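Local coordinates for N-acetylglucosamine-6-phosphate deacetylase (Thermotoga maritima, PDB 1O12), which probably catalyses the metal-dependent hydrolysis of N-acetylglucosamine-6-phosphate, releasing acetate and glucosamine-6-phosphate, at residues L19-I24 / R50-P55; H61-V66 / D267-A272; Y130-K135 / H188-F193; A159-F164 / D181-A186. All coordinates share one frame; numbering follows the deposited sequence.

From the N terminus, contact 1 pairs the strand at 19-22 with the strand starting near 52, closing a short loop made largely of strand, in a region consistent with the small beta domain of this family. Contact 2 opens at 61-66, directly after the strand of contact 1, and closes some 200 residues later, joining strand 61-65 to the loop after strand 262-265. Contact 3 (130-135 with 188-193) lies within that span and joins two loops; like contact 2 it is near the metal site. Contact 4 (159-164 with 181-186) lies within contact 3 and pairs two neighbouring barrel strands; none cross. Contacts 3 and 4 touch through Ile131 and Thr163.

Contact 1: L19-I24 / R50-P55; sequences LIVDPI and RGVLMP
Leu19 pairs with Val52 and Ile20 with Leu53 in a parallel ladder, the short strand axes 4.8 Å apart and 20° from parallel. Three backbone hydrogen bonds hold it: Leu19 N gives to Gly51 O (2.8 Å), Leu53 N to Leu19 O (3.0 Å) and Val21 N to Leu53 O (3.0 Å). The ladder stops at Pro55, which has no N-H to offer; its CD sits 3.3 Å from Val21 O instead.

Val21 has CG1 anti to its backbone N (chi1 -173°), leaving CG2 beside the N, where it reaches Val52 CG1 at 3.6 Å. Leu19 and Val52 lie side by side, with Leu19 CD1 and Val52 CG2 4.2 Å apart. Val21 CB also packs on CG of Met54, a selenomethionine, at 4.2 Å.

Beyond the pairing, Asp22 OD2 accepts from Ile24 N in an Asx turn, while OD1 forms a salt bridge with Arg344. Strand 26-35 pairs with Ile20 on one side, and strand 353-356 bonds to Val52 and Met54 on the other. Helix 322-336 packs against Val21 and Pro55.

Contact 2: H61-V66 / D267-A272; sequences HIHGVV and DSISAA
The HxH motif found at the C-terminal end of the first barrel strand in many amidohydrolases, here His61 and His63, meets Asp267, the predicted proton donor/acceptor of the active site. His63 NE2 gives a hydrogen bond to Asp267 OD1 (2.9 Å). The carboxylate oxygen lies close to the plane of the imidazole, but the N-H meets OD1 on the anti side of the carboxylate, 35° out of the carboxylate plane. The two flat groups are turned 69° against each other. Asp267 has CG anti to its backbone N (chi1 -169°), and this carboxyl carbon stands over one face of the His61 ring, offset toward the rim. His61 spends its own nitrogens elsewhere: ND1 on Glu237 and NE2 on Glu127, an iron ligand, which makes it a second-shell residue of the metal site.

Backbone bonds align the two segments. Asp267 N gives to His61 O (2.7 Å), and Ser268 O is gripped twice, by His63 N (2.9 Å) and by Gly64 N (3.2 Å). Both segments lie in the active-site region of the TIM-barrel fold, Asp267 in the loop after strand 262-265 and close to Gly302, a predicted substrate-binding residue.

Ser268 OG donates to Gly64 O (3.0 Å) from within the carbonyl plane, while Ser268 CB rests 3.9 Å from Ile62 CG1. A type I turn from Ile269 to Ala272 then brings Ala272 O to Val66 N (2.8 Å) and Ala272 CB to Val65 CG2 (4.0 Å). Helix 75-83 packs against Ile62, Val65 and Val66.

Contact 3: Y130-K135 / H188-F193; sequences YISKEK and HSIATF. With FE (Fe (III) ion), chain C.
The iron site takes one of its ligands from this contact: His188 binds the metal through NE2 at 2.2 Å, alongside Glu127 and His209, and the loop at 130-135 holds its ring at the edge. Its other ring nitrogen, ND1, gives a hydrogen bond to Lys135 O (2.9 Å), with the oxygen only 8° out of the ring plane. Fastened at both nitrogens, the imidazole has its rotation fixed, and the carbonyl on ND1 would probably make NE2 a stronger electron donor to the iron. Ile131 lies alongside, pointing the same way as the histidine side chain, with the two CB atoms of Ile131 and His188 3.6 Å apart. The main chain of His188 is tied down as well, since Ser132 N gives to His188 O (2.9 Å).

As in other TIM-barrel metallohydrolases, the metal lies at the C-terminal ends of the strands; the two segments belong to the loops after strands 121-127 and 183-186. Farther out, Ile190 has CG1 between its backbone N and carbonyl carbon (chi1 50°), which leaves CG2 beside the N, where it packs on Lys135 CG at 3.8 Å. Ile190 CD1 meets Glu134 OE1 at 3.5 Å, the Glu134 and Ile190 side chains crossing at about a right angle. An alanine at Ile190 would probably open a gap beside Lys135 CG and leave the Glu134 carboxylate without its apolar support, freer to turn. Ser189 OG accepts from Ala191 N (2.8 Å) in an ST turn and also bonds to Glu167, whose other carboxylate oxygen takes Ile190 N. Thr192 then caps the N terminus of helix 193-200.

Contact 4: A159-F164 / D181-A186; sequences AKMLTF and DIVLSA
Met161, a selenomethionine, and Val183 lie side by side, pointing the same way, with Met161 CE 4.0 Å from Val183 CG1. On the other face of the sheet Leu162 and Leu184 run alongside each other too, Leu162 CB touching Leu184 CD2 at 4.0 Å. Phe164 on that face has CG between its backbone N and carbonyl carbon (chi1 78°), which starts the ring toward the neighbouring strand, where CE2 comes to 3.9 Å from Leu184 CB. Ile182 spreads its branches, CD1 to Ala159 CB (3.8 Å) and CG2 to Leu162 CB (4.2 Å); an alanine in its place would probably open a gap beside Ala159 CB and leave Leu162 CB without this contact.

Between these faces, four backbone hydrogen bonds join the strands in parallel at 25°, Val183 N to Lys160 O (2.8 Å) among them. At the start of the pairing, Lys160 NZ and Asp181 OD1 form a weak salt bridge of 3.4 Å, and a water donates to both Lys160 O and Asp181 O.

These are neighbouring strands of the TIM barrel. Thr163 OG1 bonds to Thr208 and His125, and Ser185 OG to Arg206 and Thr208. On the face of Met161, Val183, Thr163 and Ser185 the two hydroxyls thus find polar partners, whereas Leu162, Leu184 and Phe164 make the other face apolar.

Contact 1: L19-I24 / R50-P55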
loop_
_atom_site.group_PDB
_atom_site.type_symbol
_atom_site.label_atom_id
_atom_site.label_comp_id
_atom_site.label_asym_id
_atom_site.label_seq_id
_atom_site.Cartn_x
_atom_site.Cartn_y
_atom_site.Cartn_z
ATOM N N LEU A 19 34.618 0.766 -0.376
ATOM C CA LEU A 19 33.416 0.183 -0.919
ATOM C C LEU A 19 32.698 1.377 -1.547
ATOM O O LEU A 19 32.006 2.110 -0.860
ATOM C CB LEU A 19 32.551 -0.392 0.191
ATOM C CG LEU A 19 31.611 -1.496 -0.281
ATOM C CD1 LEU A 19 30.616 -1.819 0.863
ATOM C CD2 LEU A 19 30.879 -1.085 -1.527
ATOM N N ILE A 20 32.900 1.581 -2.846
ATOM C CA ILE A 20 32.277 2.682 -3.582
ATOM C C ILE A 20 30.783 2.406 -3.803
ATOM O O ILE A 20 30.403 1.323 -4.252
ATOM C CB ILE A 20 32.923 2.849 -4.957
ATOM C CG1 ILE A 20 34.423 3.067 -4.786
ATOM C CG2 ILE A 20 32.247 4.005 -5.732
ATOM C CD1 ILE A 20 35.218 2.790 -6.091
ATOM N N VAL A 21 29.944 3.389 -3.522
ATOM C CA VAL A 21 28.532 3.179 -3.696
ATOM C C VAL A 21 27.897 4.242 -4.547
ATOM O O VAL A 21 27.806 5.390 -4.134
ATOM C CB VAL A 21 27.804 3.166 -2.346
ATOM C CG1 VAL A 21 26.380 2.788 -2.541
ATOM C CG2 VAL A 21 28.507 2.226 -1.369
ATOM N N ASP A 22 27.469 3.848 -5.741
ATOM C CA ASP A 22 26.788 4.733 -6.672
ATOM C C ASP A 22 25.345 4.194 -6.849
ATOM O O ASP A 22 25.126 2.989 -6.998
ATOM C CB ASP A 22 27.525 4.761 -8.026
ATOM C CG ASP A 22 26.932 5.772 -8.999
ATOM O OD1 ASP A 22 27.105 6.981 -8.783
ATOM O OD2 ASP A 22 26.274 5.356 -9.972
ATOM N N PRO A 23 24.352 5.084 -6.839
ATOM C CA PRO A 23 22.935 4.748 -6.989
ATOM C C PRO A 23 22.644 4.038 -8.293
ATOM O O PRO A 23 21.668 3.308 -8.398
ATOM C CB PRO A 23 22.242 6.099 -7.001
ATOM C CG PRO A 23 23.250 7.042 -6.410
ATOM C CD PRO A 23 24.554 6.535 -6.903
ATOM N N ILE A 24 23.474 4.274 -9.299
ATOM C CA ILE A 24 23.222 3.685 -10.604
ATOM C C ILE A 24 24.159 2.562 -11.009
ATOM O O ILE A 24 23.728 1.547 -11.535
ATOM C CB ILE A 24 23.239 4.790 -11.689
ATOM C CG1 ILE A 24 22.027 5.706 -11.500
ATOM C CG2 ILE A 24 23.188 4.178 -13.082
ATOM C CD1 ILE A 24 22.044 6.898 -12.423
ATOM N N ARG A 50 38.268 -0.537 2.906
ATOM C CA ARG A 50 38.673 0.256 4.070
ATOM C C ARG A 50 37.440 0.796 4.813
ATOM O O ARG A 50 37.424 0.911 6.040
ATOM C CB ARG A 50 39.554 1.435 3.575
ATOM C CG ARG A 50 40.210 2.329 4.658
ATOM C CD ARG A 50 40.030 3.876 4.428
ATOM N NE ARG A 50 40.642 4.412 3.200
ATOM C CZ ARG A 50 41.153 5.643 3.090
ATOM N NH1 ARG A 50 41.136 6.474 4.136
ATOM N NH2 ARG A 50 41.683 6.049 1.937
ATOM N N GLY A 51 36.418 1.143 4.048
ATOM C CA GLY A 51 35.193 1.674 4.605
ATOM C C GLY A 51 34.216 1.853 3.452
ATOM O O GLY A 51 34.420 1.310 2.347
ATOM N N VAL A 52 33.146 2.598 3.692
ATOM C CA VAL A 52 32.160 2.824 2.644
ATOM C C VAL A 52 32.242 4.267 2.201
ATOM O O VAL A 52 32.467 5.154 3.014
ATOM C CB VAL A 52 30.708 2.530 3.148
ATOM C CG1 VAL A 52 29.720 2.645 1.995
ATOM C CG2 VAL A 52 30.642 1.154 3.776
ATOM N N LEU A 53 32.083 4.494 0.906
ATOM C CA LEU A 53 32.105 5.853 0.358
ATOM C C LEU A 53 30.781 6.020 -0.375
ATOM O O LEU A 53 30.449 5.215 -1.256
ATOM C CB LEU A 53 33.242 6.037 -0.635
ATOM C CG LEU A 53 33.501 7.502 -1.006
ATOM C CD1 LEU A 53 34.223 8.165 0.145
ATOM C CD2 LEU A 53 34.355 7.625 -2.286
HETATM N N MSE A 54 30.021 7.043 -0.004
HETATM C CA MSE A 54 28.730 7.294 -0.636
HETATM C C MSE A 54 28.608 8.766 -1.028
HETATM O O MSE A 54 29.390 9.610 -0.565
HETATM C CB MSE A 54 27.583 6.981 0.333
HETATM C CG MSE A 54 27.632 5.641 1.043
HETATM SE SE MSE A 54 26.069 5.425 2.259
HETATM C CE MSE A 54 24.678 5.378 0.851
ATOM N N PRO A 55 27.620 9.092 -1.883
ATOM C CA PRO A 55 27.409 10.486 -2.304
ATOM C C PRO A 55 27.016 11.273 -1.047
ATOM O O PRO A 55 26.385 10.715 -0.158
ATOM C CB PRO A 55 26.244 10.380 -3.293
ATOM C CG PRO A 55 26.423 9.001 -3.857
ATOM C CD PRO A 55 26.739 8.178 -2.626
#

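Contact 2: H61-V66 / D267-A272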
loop_
_atom_site.group_PDB
_atom_site.type_symbol
_atom_site.label_atom_id
_atom_site.label_comp_id
_atom_site.label_asym_id
_atom_site.label_seq_id
_atom_site.Cartn_x
_atom_site.Cartn_y
_atom_site.Cartn_z
ATOM N N HIS A 61 14.616 18.664 4.173
ATOM C CA HIS A 61 13.623 19.013 5.178
ATOM C C HIS A 61 14.173 18.967 6.594
ATOM O O HIS A 61 14.114 17.925 7.242
ATOM C CB HIS A 61 12.430 18.053 5.064
ATOM C CG HIS A 61 11.202 18.535 5.759
ATOM N ND1 HIS A 61 9.957 17.991 5.533
ATOM C CD2 HIS A 61 11.020 19.514 6.678
ATOM C CE1 HIS A 61 9.060 18.610 6.279
ATOM N NE2 HIS A 61 9.679 19.540 6.982
ATOM N N ILE A 62 14.708 20.093 7.064
ATOM C CA ILE A 62 15.240 20.211 8.423
ATOM C C ILE A 62 15.048 21.662 8.898
ATOM O O ILE A 62 15.475 22.595 8.221
ATOM C CB ILE A 62 16.761 19.819 8.498
ATOM C CG1 ILE A 62 17.343 20.198 9.867
ATOM C CG2 ILE A 62 17.544 20.475 7.393
ATOM C CD1 ILE A 62 18.798 19.758 10.060
ATOM N N HIS A 63 14.431 21.832 10.066
ATOM C CA HIS A 63 14.153 23.151 10.646
ATOM C C HIS A 63 15.339 23.757 11.400
ATOM O O HIS A 63 15.650 24.932 11.263
ATOM C CB HIS A 63 12.955 23.033 11.607
ATOM C CG HIS A 63 11.748 22.422 10.977
ATOM N ND1 HIS A 63 10.894 23.139 10.172
ATOM C CD2 HIS A 63 11.318 21.137 10.929
ATOM C CE1 HIS A 63 9.992 22.324 9.651
ATOM N NE2 HIS A 63 10.229 21.102 10.092
ATOM N N GLY A 64 15.985 22.924 12.210
ATOM C CA GLY A 64 17.097 23.361 13.017
ATOM C C GLY A 64 17.701 22.122 13.627
ATOM O O GLY A 64 17.201 21.012 13.397
ATOM N N VAL A 65 18.782 22.301 14.385
ATOM C CA VAL A 65 19.464 21.184 15.020
ATOM C C VAL A 65 20.509 21.767 15.987
ATOM O O VAL A 65 21.071 22.823 15.715
ATOM C CB VAL A 65 20.134 20.264 13.928
ATOM C CG1 VAL A 65 21.148 21.057 13.107
ATOM C CG2 VAL A 65 20.812 19.076 14.580
ATOM N N VAL A 66 20.743 21.089 17.117
ATOM C CA VAL A 66 21.712 21.513 18.155
ATOM C C VAL A 66 21.687 23.013 18.528
ATOM O O VAL A 66 22.733 23.664 18.660
ATOM C CB VAL A 66 23.186 21.099 17.771
ATOM C CG1 VAL A 66 23.376 19.597 17.912
ATOM C CG2 VAL A 66 23.495 21.499 16.338
ATOM N N ASP A 267 13.526 16.347 9.315
ATOM C CA ASP A 267 12.428 17.092 9.943
ATOM C C ASP A 267 12.868 17.423 11.365
ATOM O O ASP A 267 12.065 17.572 12.282
ATOM C CB ASP A 267 11.128 16.264 9.950
ATOM C CG ASP A 267 9.866 17.095 10.358
ATOM O OD1 ASP A 267 9.648 18.237 9.866
ATOM O OD2 ASP A 267 9.060 16.576 11.167
ATOM N N SER A 268 14.173 17.526 11.522
ATOM C CA SER A 268 14.803 17.832 12.783
ATOM C C SER A 268 14.518 19.269 13.241
ATOM O O SER A 268 14.300 20.177 12.427
ATOM C CB SER A 268 16.311 17.624 12.610
ATOM O OG SER A 268 17.080 18.074 13.698
ATOM N N ILE A 269 14.494 19.474 14.548
ATOM C CA ILE A 269 14.301 20.821 15.068
ATOM C C ILE A 269 15.532 21.193 15.906
ATOM O O ILE A 269 16.391 20.345 16.147
ATOM C CB ILE A 269 13.022 20.931 15.915
ATOM C CG1 ILE A 269 13.087 19.981 17.109
ATOM C CG2 ILE A 269 11.818 20.654 15.033
ATOM C CD1 ILE A 269 11.824 19.996 17.966
ATOM N N SER A 270 15.625 22.457 16.310
ATOM C CA SER A 270 16.736 22.954 17.128
ATOM C C SER A 270 17.065 22.062 18.332
ATOM O O SER A 270 18.226 21.897 18.689
ATOM C CB SER A 270 16.413 24.361 17.630
ATOM O OG SER A 270 15.187 24.363 18.353
ATOM N N ALA A 271 16.042 21.485 18.949
ATOM C CA ALA A 271 16.227 20.623 20.110
ATOM C C ALA A 271 17.080 19.379 19.855
ATOM O O ALA A 271 17.651 18.820 20.790
ATOM C CB ALA A 271 14.863 20.196 20.654
ATOM N N ALA A 272 17.171 18.932 18.606
ATOM C CA ALA A 272 17.934 17.733 18.308
ATOM C C ALA A 272 19.352 17.854 18.831
ATOM O O ALA A 272 20.034 18.840 18.570
ATOM C CB ALA A 272 17.938 17.475 16.818
#

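Contact 3: Y130-K135 / H188-F193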
loop_
_atom_site.group_PDB
_atom_site.type_symbol
_atom_site.label_atom_id
_atom_site.label_comp_id
_atom_site.label_asym_id
_atom_site.label_seq_id
_atom_site.Cartn_x
_atom_site.Cartn_y
_atom_site.Cartn_z
ATOM N N TYR A 130 0.652 27.821 3.141
ATOM C CA TYR A 130 -0.485 27.431 2.314
ATOM C C TYR A 130 -0.919 25.971 2.528
ATOM O O TYR A 130 -0.972 25.140 1.602
ATOM C CB TYR A 130 -0.162 27.696 0.850
ATOM C CG TYR A 130 0.496 29.032 0.666
ATOM C CD1 TYR A 130 -0.161 30.209 1.038
ATOM C CD2 TYR A 130 1.806 29.125 0.193
ATOM C CE1 TYR A 130 0.474 31.445 0.957
ATOM C CE2 TYR A 130 2.453 30.353 0.106
ATOM C CZ TYR A 130 1.789 31.509 0.495
ATOM O OH TYR A 130 2.462 32.711 0.483
ATOM N N ILE A 131 -1.267 25.659 3.763
ATOM C CA ILE A 131 -1.675 24.322 4.066
ATOM C C ILE A 131 -3.064 24.272 4.640
ATOM O O ILE A 131 -3.733 25.296 4.783
ATOM C CB ILE A 131 -0.659 23.643 5.025
ATOM C CG1 ILE A 131 -0.470 24.473 6.301
ATOM C CG2 ILE A 131 0.660 23.452 4.285
ATOM C CD1 ILE A 131 0.568 23.881 7.278
ATOM N N SER A 132 -3.496 23.055 4.942
ATOM C CA SER A 132 -4.806 22.800 5.516
ATOM C C SER A 132 -4.747 22.996 7.035
ATOM O O SER A 132 -3.831 22.498 7.704
ATOM C CB SER A 132 -5.204 21.367 5.191
ATOM O OG SER A 132 -6.230 20.898 6.028
ATOM N N LYS A 133 -5.701 23.740 7.588
ATOM C CA LYS A 133 -5.720 23.921 9.040
ATOM C C LYS A 133 -6.131 22.596 9.709
ATOM O O LYS A 133 -5.750 22.330 10.856
ATOM C CB LYS A 133 -6.689 25.041 9.443
ATOM C CG LYS A 133 -6.229 26.452 9.047
ATOM C CD LYS A 133 -7.408 27.396 9.047
ATOM C CE LYS A 133 -7.014 28.804 8.683
ATOM N NZ LYS A 133 -8.128 29.746 9.013
ATOM N N GLU A 134 -6.880 21.754 8.991
ATOM C CA GLU A 134 -7.325 20.481 9.550
ATOM C C GLU A 134 -6.182 19.455 9.708
ATOM O O GLU A 134 -6.304 18.463 10.435
ATOM C CB GLU A 134 -8.456 19.896 8.695
ATOM C CG GLU A 134 -9.258 18.826 9.438
ATOM C CD GLU A 134 -10.379 18.206 8.608
ATOM O OE1 GLU A 134 -11.173 18.983 8.015
ATOM O OE2 GLU A 134 -10.476 16.948 8.567
ATOM N N LYS A 135 -5.072 19.699 9.023
ATOM C CA LYS A 135 -3.916 18.827 9.108
ATOM C C LYS A 135 -2.714 19.736 9.345
ATOM O O LYS A 135 -1.631 19.516 8.822
ATOM C CB LYS A 135 -3.754 18.032 7.803
ATOM C CG LYS A 135 -4.702 16.851 7.670
ATOM C CD LYS A 135 -4.421 15.846 8.768
ATOM C CE LYS A 135 -5.362 14.683 8.730
ATOM N NZ LYS A 135 -5.087 13.733 9.853
ATOM N N HIS A 188 0.232 18.223 4.536
ATOM C CA HIS A 188 -0.677 18.935 5.442
ATOM C C HIS A 188 -1.964 19.236 4.713
ATOM O O HIS A 188 -2.412 20.367 4.664
ATOM C CB HIS A 188 -0.013 20.218 5.911
ATOM C CG HIS A 188 1.196 19.977 6.753
ATOM N ND1 HIS A 188 1.116 19.483 8.044
ATOM C CD2 HIS A 188 2.516 20.124 6.485
ATOM C CE1 HIS A 188 2.336 19.346 8.535
ATOM N NE2 HIS A 188 3.204 19.727 7.610
ATOM N N SER A 189 -2.560 18.195 4.156
ATOM C CA SER A 189 -3.755 18.342 3.356
ATOM C C SER A 189 -4.792 17.250 3.551
ATOM O O SER A 189 -4.476 16.152 4.009
ATOM C CB SER A 189 -3.323 18.375 1.890
ATOM O OG SER A 189 -4.281 17.785 1.031
ATOM N N ILE A 190 -6.043 17.555 3.219
ATOM C CA ILE A 190 -7.092 16.530 3.299
ATOM C C ILE A 190 -7.588 16.253 1.896
ATOM O O ILE A 190 -8.559 15.551 1.708
ATOM C CB ILE A 190 -8.313 16.928 4.179
ATOM C CG1 ILE A 190 -8.833 18.304 3.780
ATOM C CG2 ILE A 190 -7.954 16.833 5.641
ATOM C CD1 ILE A 190 -9.849 18.839 4.800
ATOM N N ALA A 191 -6.905 16.809 0.911
ATOM C CA ALA A 191 -7.285 16.617 -0.473
ATOM C C ALA A 191 -7.562 15.155 -0.853
ATOM O O ALA A 191 -6.925 14.206 -0.362
ATOM C CB ALA A 191 -6.205 17.189 -1.385
ATOM N N THR A 192 -8.508 14.995 -1.763
ATOM C CA THR A 192 -8.895 13.694 -2.248
ATOM C C THR A 192 -7.893 13.286 -3.310
ATOM O O THR A 192 -6.995 14.035 -3.651
ATOM C CB THR A 192 -10.282 13.763 -2.903
ATOM O OG1 THR A 192 -10.238 14.707 -3.980
ATOM C CG2 THR A 192 -11.336 14.218 -1.891
ATOM N N PHE A 193 -8.073 12.085 -3.837
ATOM C CA PHE A 193 -7.223 11.571 -4.886
ATOM C C PHE A 193 -7.313 12.433 -6.139
ATOM O O PHE A 193 -6.290 12.700 -6.785
ATOM C CB PHE A 193 -7.641 10.153 -5.233
ATOM C CG PHE A 193 -6.910 9.578 -6.406
ATOM C CD1 PHE A 193 -5.618 9.087 -6.262
ATOM C CD2 PHE A 193 -7.516 9.521 -7.654
ATOM C CE1 PHE A 193 -4.943 8.552 -7.330
ATOM C CE2 PHE A 193 -6.841 8.980 -8.745
ATOM C CZ PHE A 193 -5.549 8.494 -8.578
HETATM FE FE FE C . 5.054 19.326 8.789
#

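Contact 4: A159-F164 / D181-A186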
loop_
_atom_site.group_PDB
_atom_site.type_symbol
_atom_site.label_atom_id
_atom_site.label_comp_id
_atom_site.label_asym_id
_atom_site.label_seq_id
_atom_site.Cartn_x
_atom_site.Cartn_y
_atom_site.Cartn_z
ATOM N N ALA A 159 14.265 30.361 -2.523
ATOM C CA ALA A 159 13.313 29.315 -2.163
ATOM C C ALA A 159 13.636 28.180 -3.142
ATOM O O ALA A 159 13.926 28.436 -4.317
ATOM C CB ALA A 159 11.882 29.792 -2.371
ATOM N N LYS A 160 13.588 26.940 -2.674
ATOM C CA LYS A 160 13.893 25.818 -3.538
ATOM C C LYS A 160 12.806 24.786 -3.525
ATOM O O LYS A 160 12.685 23.997 -4.452
ATOM C CB LYS A 160 15.207 25.167 -3.121
ATOM C CG LYS A 160 16.418 26.057 -3.399
ATOM C CD LYS A 160 16.596 26.338 -4.883
ATOM C CE LYS A 160 17.669 27.411 -5.152
ATOM N NZ LYS A 160 17.792 27.810 -6.590
HETATM N N MSE A 161 11.999 24.804 -2.473
HETATM C CA MSE A 161 10.939 23.828 -2.324
HETATM C C MSE A 161 9.790 24.443 -1.551
HETATM O O MSE A 161 9.982 25.347 -0.746
HETATM C CB MSE A 161 11.473 22.604 -1.593
HETATM C CG MSE A 161 10.493 21.491 -1.519
HETATM SE SE MSE A 161 11.272 19.846 -0.851
HETATM C CE MSE A 161 12.247 19.239 -2.427
ATOM N N LEU A 162 8.593 23.937 -1.766
ATOM C CA LEU A 162 7.444 24.499 -1.091
ATOM C C LEU A 162 6.431 23.417 -0.814
ATOM O O LEU A 162 6.039 22.704 -1.732
ATOM C CB LEU A 162 6.836 25.550 -2.011
ATOM C CG LEU A 162 5.573 26.391 -1.808
ATOM C CD1 LEU A 162 4.429 25.568 -1.230
ATOM C CD2 LEU A 162 5.926 27.558 -0.970
ATOM N N THR A 163 5.998 23.285 0.436
ATOM C CA THR A 163 4.972 22.288 0.759
ATOM C C THR A 163 3.579 22.933 0.898
ATOM O O THR A 163 3.359 23.799 1.756
ATOM C CB THR A 163 5.279 21.531 2.061
ATOM O OG1 THR A 163 6.457 20.754 1.884
ATOM C CG2 THR A 163 4.117 20.596 2.421
ATOM N N PHE A 164 2.642 22.478 0.064
ATOM C CA PHE A 164 1.269 22.995 0.054
ATOM C C PHE A 164 0.172 21.906 0.085
ATOM O O PHE A 164 0.421 20.711 -0.195
ATOM C CB PHE A 164 1.058 23.835 -1.196
ATOM C CG PHE A 164 0.843 23.011 -2.433
ATOM C CD1 PHE A 164 -0.427 22.910 -3.000
ATOM C CD2 PHE A 164 1.898 22.282 -2.992
ATOM C CE1 PHE A 164 -0.642 22.100 -4.097
ATOM C CE2 PHE A 164 1.692 21.454 -4.103
ATOM C CZ PHE A 164 0.422 21.364 -4.656
ATOM N N ASP A 181 12.477 27.438 -10.443
ATOM C CA ASP A 181 13.420 26.476 -9.863
ATOM C C ASP A 181 12.993 26.137 -8.435
ATOM O O ASP A 181 13.816 26.020 -7.534
ATOM C CB ASP A 181 14.845 27.052 -9.873
ATOM C CG ASP A 181 15.927 25.967 -9.848
ATOM O OD1 ASP A 181 17.119 26.306 -9.610
ATOM O OD2 ASP A 181 15.597 24.775 -10.073
ATOM N N ILE A 182 11.684 26.024 -8.243
ATOM C CA ILE A 182 11.115 25.659 -6.955
ATOM C C ILE A 182 10.323 24.346 -7.123
ATOM O O ILE A 182 9.496 24.234 -8.027
ATOM C CB ILE A 182 10.177 26.772 -6.427
ATOM C CG1 ILE A 182 10.964 28.075 -6.252
ATOM C CG2 ILE A 182 9.524 26.327 -5.126
ATOM C CD1 ILE A 182 10.146 29.227 -5.682
ATOM N N VAL A 183 10.613 23.353 -6.280
ATOM C CA VAL A 183 9.917 22.075 -6.337
ATOM C C VAL A 183 8.676 22.134 -5.431
ATOM O O VAL A 183 8.779 22.527 -4.268
ATOM C CB VAL A 183 10.826 20.886 -5.839
ATOM C CG1 VAL A 183 9.997 19.592 -5.754
ATOM C CG2 VAL A 183 12.035 20.679 -6.769
ATOM N N LEU A 184 7.508 21.772 -5.966
ATOM C CA LEU A 184 6.282 21.745 -5.162
ATOM C C LEU A 184 6.115 20.384 -4.472
ATOM O O LEU A 184 6.469 19.356 -5.023
ATOM C CB LEU A 184 5.051 22.017 -6.035
ATOM C CG LEU A 184 4.916 23.448 -6.554
ATOM C CD1 LEU A 184 3.569 23.593 -7.259
ATOM C CD2 LEU A 184 5.027 24.442 -5.377
ATOM N N SER A 185 5.581 20.370 -3.265
ATOM C CA SER A 185 5.397 19.106 -2.562
ATOM C C SER A 185 4.078 19.136 -1.792
ATOM O O SER A 185 3.785 20.111 -1.105
ATOM C CB SER A 185 6.577 18.844 -1.592
ATOM O OG SER A 185 6.667 17.459 -1.225
ATOM N N ALA A 186 3.284 18.081 -1.900
ATOM C CA ALA A 186 1.992 18.041 -1.215
ATOM C C ALA A 186 2.158 17.510 0.197
ATOM O O ALA A 186 2.874 16.525 0.427
ATOM C CB ALA A 186 1.008 17.172 -1.994
HETATM O O HOH W 1 14.489 23.524 -6.635
#